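Aerobactin synthase IucC (Klebsiella pneumoniae, PDB 6CN7) probably catalyses the ATP-dependent joining of a second N6-acetyl-N6-hydroxylysine to N2-citryl-N6-acetyl-N6-hydroxylysine, the final condensation that yields the siderophore aerobactin. Local coordinates at residues 163-168 / 251-255; 380-385 / 497-501. The protein carries 5 engineered substitutions. Residues are numbered along the deposited sequence.

Contact 1 (163-168 / 251-255); sequences ANTFRL and GDLWL
After Ala163 (phi/psi 60/35), strand 165-168 runs extended and antiparallel beside strand 252-255, the axes of these two strands strongly splayed: 122° between their directions, 4.2 Å at closest approach. The backbone ladder is short. Phe166 and Trp254 form one antiparallel hydrogen-bonded pair, with Phe166 N to Trp254 O at 3.1 Å and Trp254 N to Phe166 O at 2.7 Å. CA-H...O contacts flank it, Thr165 CA to Trp254 O at 3.1 Å and Leu253 CA to Phe166 O at 3.5 Å. With Phe166 chi1 p (52°), Trp254 O lies over one face of its ring. Apolar packing is centred on Trp254 (chi1 m, chi2 86°): Leu168, in its mt rotamer, makes a CH-pi contact, CD1 lying 3.9 Å from the centroid of the five-membered ring. Gly251, at phi/psi 96/-156, marks the corner where the chain leaves strand 244-250, so strand 165-174 pairs with both arms of the bend. Strand 262-265 flanks 252-256, its Leu263 touching Phe166, Leu168 and Trp254, while helix 128-133 packs on Ala163 and Leu255.

Contact 2 (380-385 / 497-501); sequences NQPLIG and LMARL
Pro382 is the centre of this small, largely apolar contact, with an arginine laid against the proline, between the start of helix 383-391 and the end region of helix 475-499. Segment 380-385 begins with Asn380 at phi/psi 65/31, passes through extended Gln381 and Pro382 (-63/142), and turns helical from about Leu383 onward. Segment 497-501 is helical over 497-499, and Leu501 N bonds to Met498 O at 2.7 Å. The nearest CA pairs are Pro382 with Leu497, 6.2 Å, and Gly385 with Leu501, 7.1 Å. The CA-to-CB bond of Pro382 (ring C-gamma exo) points toward 497-501: Pro382 CG lies 3.8 Å from Leu497 CB and 4.3 Å from Leu501 CD1.

Arg500 has chi1 to chi3 t, t, m; Pro382 CG lies over one face of its guanidinium, and Pro382 CD is 3.7 Å from Arg500 NH1. Leu501, an mt rotamer, reaches Gly385 CA with CD1 at 3.5 Å; a CB on residue 385 would collide with that methyl, so the close approach depends on the missing side chain. Ile384 is trans about chi1 and chi2, and Ile384 CG2 lies 4.4 Å from Leu501 CD1 and 4.5 Å from Leu497 CB.

Cys376 touches Pro382, Leu497 and Arg500, helix 120-124 receives Leu383, and Trp398 and Leu399 of helix 395-417 touch Ile384 and Met498 respectively.

In the fold
The two contacts follow one another in series: contact 1 closes at residue 255, well before contact 2 opens at 380. Their centres are 34 Å apart, each about 21 Å from the centre of the chain, and their nearest atoms remain about 15 Å from each other, so they do not touch. They share no helix or strand. Contact 1, within the IucA/IucC family region, pairs strands 165-174 and 252-256 in one large antiparallel sheet; contact 2, its later segment in the FhuF-like region, packs the loop leading into helix 383-391, and its first turn, on the C-terminal region of helix 475-499 through side chains. Each brings together segments separated by 82 or 111 residues respectively.

Contact 1 (163-168 / 251-255)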
loop_
_atom_site.group_PDB
_atom_site.type_symbol
_atom_site.label_atom_id
_atom_site.label_comp_id
_atom_site.label_asym_id
_atom_site.label_seq_id
_atom_site.Cartn_x
_atom_site.Cartn_y
_atom_site.Cartn_z
ATOM N N ALA A 163 -7.445 -14.250 -12.167
ATOM C CA ALA A 163 -6.598 -15.218 -12.869
ATOM C C ALA A 163 -5.371 -14.552 -13.489
ATOM O O ALA A 163 -4.910 -14.940 -14.563
ATOM C CB ALA A 163 -7.396 -15.972 -13.935
ATOM N N ASN A 164 -4.836 -13.545 -12.811
ATOM C CA ASN A 164 -3.601 -12.917 -13.247
ATOM C C ASN A 164 -2.404 -13.557 -12.550
ATOM O O ASN A 164 -2.521 -14.147 -11.473
ATOM C CB ASN A 164 -3.630 -11.417 -12.966
ATOM C CG ASN A 164 -4.496 -10.657 -13.952
ATOM O OD1 ASN A 164 -4.484 -10.937 -15.151
ATOM N ND2 ASN A 164 -5.255 -9.692 -13.452
ATOM N N THR A 165 -1.244 -13.435 -13.183
ATOM C CA THR A 165 -0.016 -14.031 -12.684
ATOM C C THR A 165 0.957 -12.943 -12.245
ATOM O O THR A 165 0.794 -11.762 -12.558
ATOM C CB THR A 165 0.631 -14.920 -13.749
ATOM O OG1 THR A 165 0.978 -14.127 -14.893
ATOM C CG2 THR A 165 -0.317 -16.028 -14.170
ATOM N N PHE A 166 1.987 -13.360 -11.512
ATOM C CA PHE A 166 2.965 -12.412 -11.001
ATOM C C PHE A 166 4.204 -13.163 -10.544
ATOM O O PHE A 166 4.157 -14.356 -10.232
ATOM C CB PHE A 166 2.387 -11.573 -9.855
ATOM C CG PHE A 166 1.759 -12.390 -8.754
ATOM C CD1 PHE A 166 0.430 -12.776 -8.830
ATOM C CD2 PHE A 166 2.498 -12.768 -7.642
ATOM C CE1 PHE A 166 -0.150 -13.522 -7.819
ATOM C CE2 PHE A 166 1.922 -13.514 -6.629
ATOM C CZ PHE A 166 0.598 -13.890 -6.718
ATOM N N ARG A 167 5.321 -12.443 -10.522
ATOM C CA ARG A 167 6.566 -12.957 -9.980
ATOM C C ARG A 167 6.615 -12.734 -8.474
ATOM O O ARG A 167 5.906 -11.890 -7.919
ATOM C CB ARG A 167 7.769 -12.275 -10.635
ATOM C CG ARG A 167 8.050 -12.720 -12.055
ATOM C CD ARG A 167 9.322 -12.075 -12.577
ATOM N NE ARG A 167 9.630 -12.482 -13.946
ATOM C CZ ARG A 167 10.635 -11.989 -14.663
ATOM N NH1 ARG A 167 11.434 -11.063 -14.149
ATOM N NH2 ARG A 167 10.839 -12.422 -15.900
ATOM N N LEU A 168 7.472 -13.504 -7.814
ATOM C CA LEU A 168 7.708 -13.340 -6.391
ATOM C C LEU A 168 8.894 -12.416 -6.153
ATOM O O LEU A 168 9.813 -12.321 -6.971
ATOM C CB LEU A 168 7.972 -14.690 -5.728
ATOM C CG LEU A 168 6.856 -15.724 -5.868
ATOM C CD1 LEU A 168 7.279 -17.039 -5.232
ATOM C CD2 LEU A 168 5.558 -15.212 -5.256
ATOM N N GLY A 251 12.202 -15.079 -11.395
ATOM C CA GLY A 251 11.705 -16.425 -11.569
ATOM C C GLY A 251 10.381 -16.508 -12.299
ATOM O O GLY A 251 9.978 -15.623 -13.058
ATOM N N ASP A 252 9.686 -17.612 -12.042
ATOM C CA ASP A 252 8.481 -17.970 -12.767
ATOM C C ASP A 252 7.299 -17.112 -12.326
ATOM O O ASP A 252 7.348 -16.390 -11.328
ATOM C CB ASP A 252 8.158 -19.449 -12.555
ATOM C CG ASP A 252 9.192 -20.362 -13.180
ATOM O OD1 ASP A 252 9.870 -19.925 -14.134
ATOM O OD2 ASP A 252 9.332 -21.512 -12.715
ATOM N N LEU A 253 6.218 -17.213 -13.096
ATOM C CA LEU A 253 4.975 -16.518 -12.806
ATOM C C LEU A 253 4.056 -17.425 -12.002
ATOM O O LEU A 253 3.923 -18.616 -12.301
ATOM C CB LEU A 253 4.291 -16.091 -14.106
ATOM C CG LEU A 253 5.033 -15.066 -14.964
ATOM C CD1 LEU A 253 4.318 -14.862 -16.295
ATOM C CD2 LEU A 253 5.164 -13.743 -14.226
ATOM N N TRP A 254 3.420 -16.857 -10.982
ATOM C CA TRP A 254 2.602 -17.623 -10.054
ATOM C C TRP A 254 1.149 -17.174 -10.135
ATOM O O TRP A 254 0.852 -16.031 -10.489
ATOM C CB TRP A 254 3.120 -17.476 -8.619
ATOM C CG TRP A 254 4.454 -18.127 -8.414
ATOM C CD1 TRP A 254 5.678 -17.575 -8.646
ATOM C CD2 TRP A 254 4.697 -19.459 -7.947
ATOM N NE1 TRP A 254 6.669 -18.476 -8.348
ATOM C CE2 TRP A 254 6.093 -19.642 -7.917
ATOM C CE3 TRP A 254 3.870 -20.513 -7.549
ATOM C CZ2 TRP A 254 6.681 -20.834 -7.505
ATOM C CZ3 TRP A 254 4.454 -21.696 -7.142
ATOM C CH2 TRP A 254 5.847 -21.847 -7.122
ATOM N N LEU A 255 0.250 -18.090 -9.784
ATOM C CA LEU A 255 -1.186 -17.886 -9.900
ATOM C C LEU A 255 -1.826 -18.208 -8.559
ATOM O O LEU A 255 -1.507 -19.232 -7.947
ATOM C CB LEU A 255 -1.765 -18.772 -11.007
ATOM C CG LEU A 255 -3.277 -18.789 -11.211
ATOM C CD1 LEU A 255 -3.753 -17.470 -11.788
ATOM C CD2 LEU A 255 -3.654 -19.947 -12.118
#

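Contact 2 (380-385 / 497-501)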
loop_
_atom_site.group_PDB
_atom_site.type_symbol
_atom_site.label_atom_id
_atom_site.label_comp_id
_atom_site.label_asym_id
_atom_site.label_seq_id
_atom_site.Cartn_x
_atom_site.Cartn_y
_atom_site.Cartn_z
ATOM N N ASN A 380 -28.054 -21.638 -15.855
ATOM C CA ASN A 380 -28.452 -22.343 -14.640
ATOM C C ASN A 380 -28.417 -23.860 -14.811
ATOM O O ASN A 380 -29.198 -24.579 -14.183
ATOM C CB ASN A 380 -29.838 -21.891 -14.168
ATOM C CG ASN A 380 -29.818 -20.502 -13.569
ATOM O OD1 ASN A 380 -28.884 -20.139 -12.854
ATOM N ND2 ASN A 380 -30.843 -19.712 -13.861
ATOM N N GLN A 381 -27.515 -24.362 -15.652
ATOM C CA GLN A 381 -27.281 -25.796 -15.753
ATOM C C GLN A 381 -26.156 -26.182 -14.800
ATOM O O GLN A 381 -25.029 -25.704 -14.972
ATOM C CB GLN A 381 -26.918 -26.183 -17.175
ATOM C CG GLN A 381 -28.020 -25.900 -18.189
ATOM C CD GLN A 381 -29.266 -26.734 -17.953
ATOM O OE1 GLN A 381 -29.190 -27.859 -17.456
ATOM N NE2 GLN A 381 -30.423 -26.183 -18.304
ATOM N N PRO A 382 -26.406 -27.014 -13.786
ATOM C CA PRO A 382 -25.341 -27.338 -12.829
ATOM C C PRO A 382 -24.175 -28.053 -13.496
ATOM O O PRO A 382 -24.357 -28.890 -14.382
ATOM C CB PRO A 382 -26.041 -28.242 -11.808
ATOM C CG PRO A 382 -27.486 -27.950 -11.954
ATOM C CD PRO A 382 -27.695 -27.607 -13.392
ATOM N N LEU A 383 -22.962 -27.714 -13.053
ATOM C CA LEU A 383 -21.775 -28.409 -13.542
ATOM C C LEU A 383 -21.767 -29.868 -13.112
ATOM O O LEU A 383 -21.236 -30.725 -13.831
ATOM C CB LEU A 383 -20.512 -27.709 -13.044
ATOM C CG LEU A 383 -19.982 -26.575 -13.925
ATOM C CD1 LEU A 383 -21.002 -25.452 -14.066
ATOM C CD2 LEU A 383 -18.674 -26.051 -13.358
ATOM N N ILE A 384 -22.342 -30.170 -11.948
ATOM C CA ILE A 384 -22.404 -31.552 -11.488
ATOM C C ILE A 384 -23.213 -32.400 -12.456
ATOM O O ILE A 384 -22.930 -33.590 -12.641
ATOM C CB ILE A 384 -22.974 -31.606 -10.055
ATOM C CG1 ILE A 384 -22.954 -33.045 -9.532
ATOM C CG2 ILE A 384 -24.382 -31.002 -10.015
ATOM C CD1 ILE A 384 -23.031 -33.142 -8.016
ATOM N N GLY A 385 -24.226 -31.809 -13.095
ATOM C CA GLY A 385 -24.953 -32.520 -14.133
ATOM C C GLY A 385 -24.114 -32.782 -15.365
ATOM O O GLY A 385 -24.301 -33.797 -16.043
ATOM N N LEU A 497 -29.110 -28.411 -6.416
ATOM C CA LEU A 497 -28.838 -28.591 -7.837
ATOM C C LEU A 497 -29.207 -29.998 -8.291
ATOM O O LEU A 497 -29.727 -30.182 -9.398
ATOM C CB LEU A 497 -27.367 -28.290 -8.122
ATOM C CG LEU A 497 -26.905 -26.897 -7.681
ATOM C CD1 LEU A 497 -25.417 -26.708 -7.941
ATOM C CD2 LEU A 497 -27.708 -25.807 -8.378
ATOM N N MET A 498 -28.953 -31.002 -7.447
ATOM C CA MET A 498 -29.397 -32.357 -7.758
ATOM C C MET A 498 -30.915 -32.435 -7.817
ATOM O O MET A 498 -31.476 -33.111 -8.689
ATOM C CB MET A 498 -28.857 -33.341 -6.718
ATOM C CG MET A 498 -27.417 -33.757 -6.936
ATOM S SD MET A 498 -27.206 -34.627 -8.503
ATOM C CE MET A 498 -26.394 -33.349 -9.419
ATOM N N ALA A 499 -31.601 -31.760 -6.889
ATOM C CA ALA A 499 -33.059 -31.729 -6.925
ATOM C C ALA A 499 -33.564 -31.215 -8.263
ATOM O O ALA A 499 -34.628 -31.635 -8.730
ATOM C CB ALA A 499 -33.592 -30.862 -5.786
ATOM N N ARG A 500 -32.813 -30.318 -8.896
ATOM C CA ARG A 500 -33.155 -29.826 -10.223
ATOM C C ARG A 500 -32.851 -30.836 -11.320
ATOM O O ARG A 500 -33.319 -30.658 -12.449
ATOM C CB ARG A 500 -32.394 -28.528 -10.496
ATOM C CG ARG A 500 -33.088 -27.591 -11.456
ATOM C CD ARG A 500 -32.132 -26.524 -11.942
ATOM N NE ARG A 500 -31.578 -25.737 -10.843
ATOM C CZ ARG A 500 -30.503 -24.964 -10.951
ATOM N NH1 ARG A 500 -29.856 -24.878 -12.105
ATOM N NH2 ARG A 500 -30.069 -24.278 -9.901
ATOM N N LEU A 501 -32.081 -31.884 -11.020
ATOM C CA LEU A 501 -31.744 -32.921 -11.988
ATOM C C LEU A 501 -32.433 -34.247 -11.678
ATOM O O LEU A 501 -31.951 -35.304 -12.100
ATOM C CB LEU A 501 -30.228 -33.114 -12.045
ATOM C CG LEU A 501 -29.408 -31.902 -12.499
ATOM C CD1 LEU A 501 -27.930 -32.178 -12.338
ATOM C CD2 LEU A 501 -29.718 -31.531 -13.939
#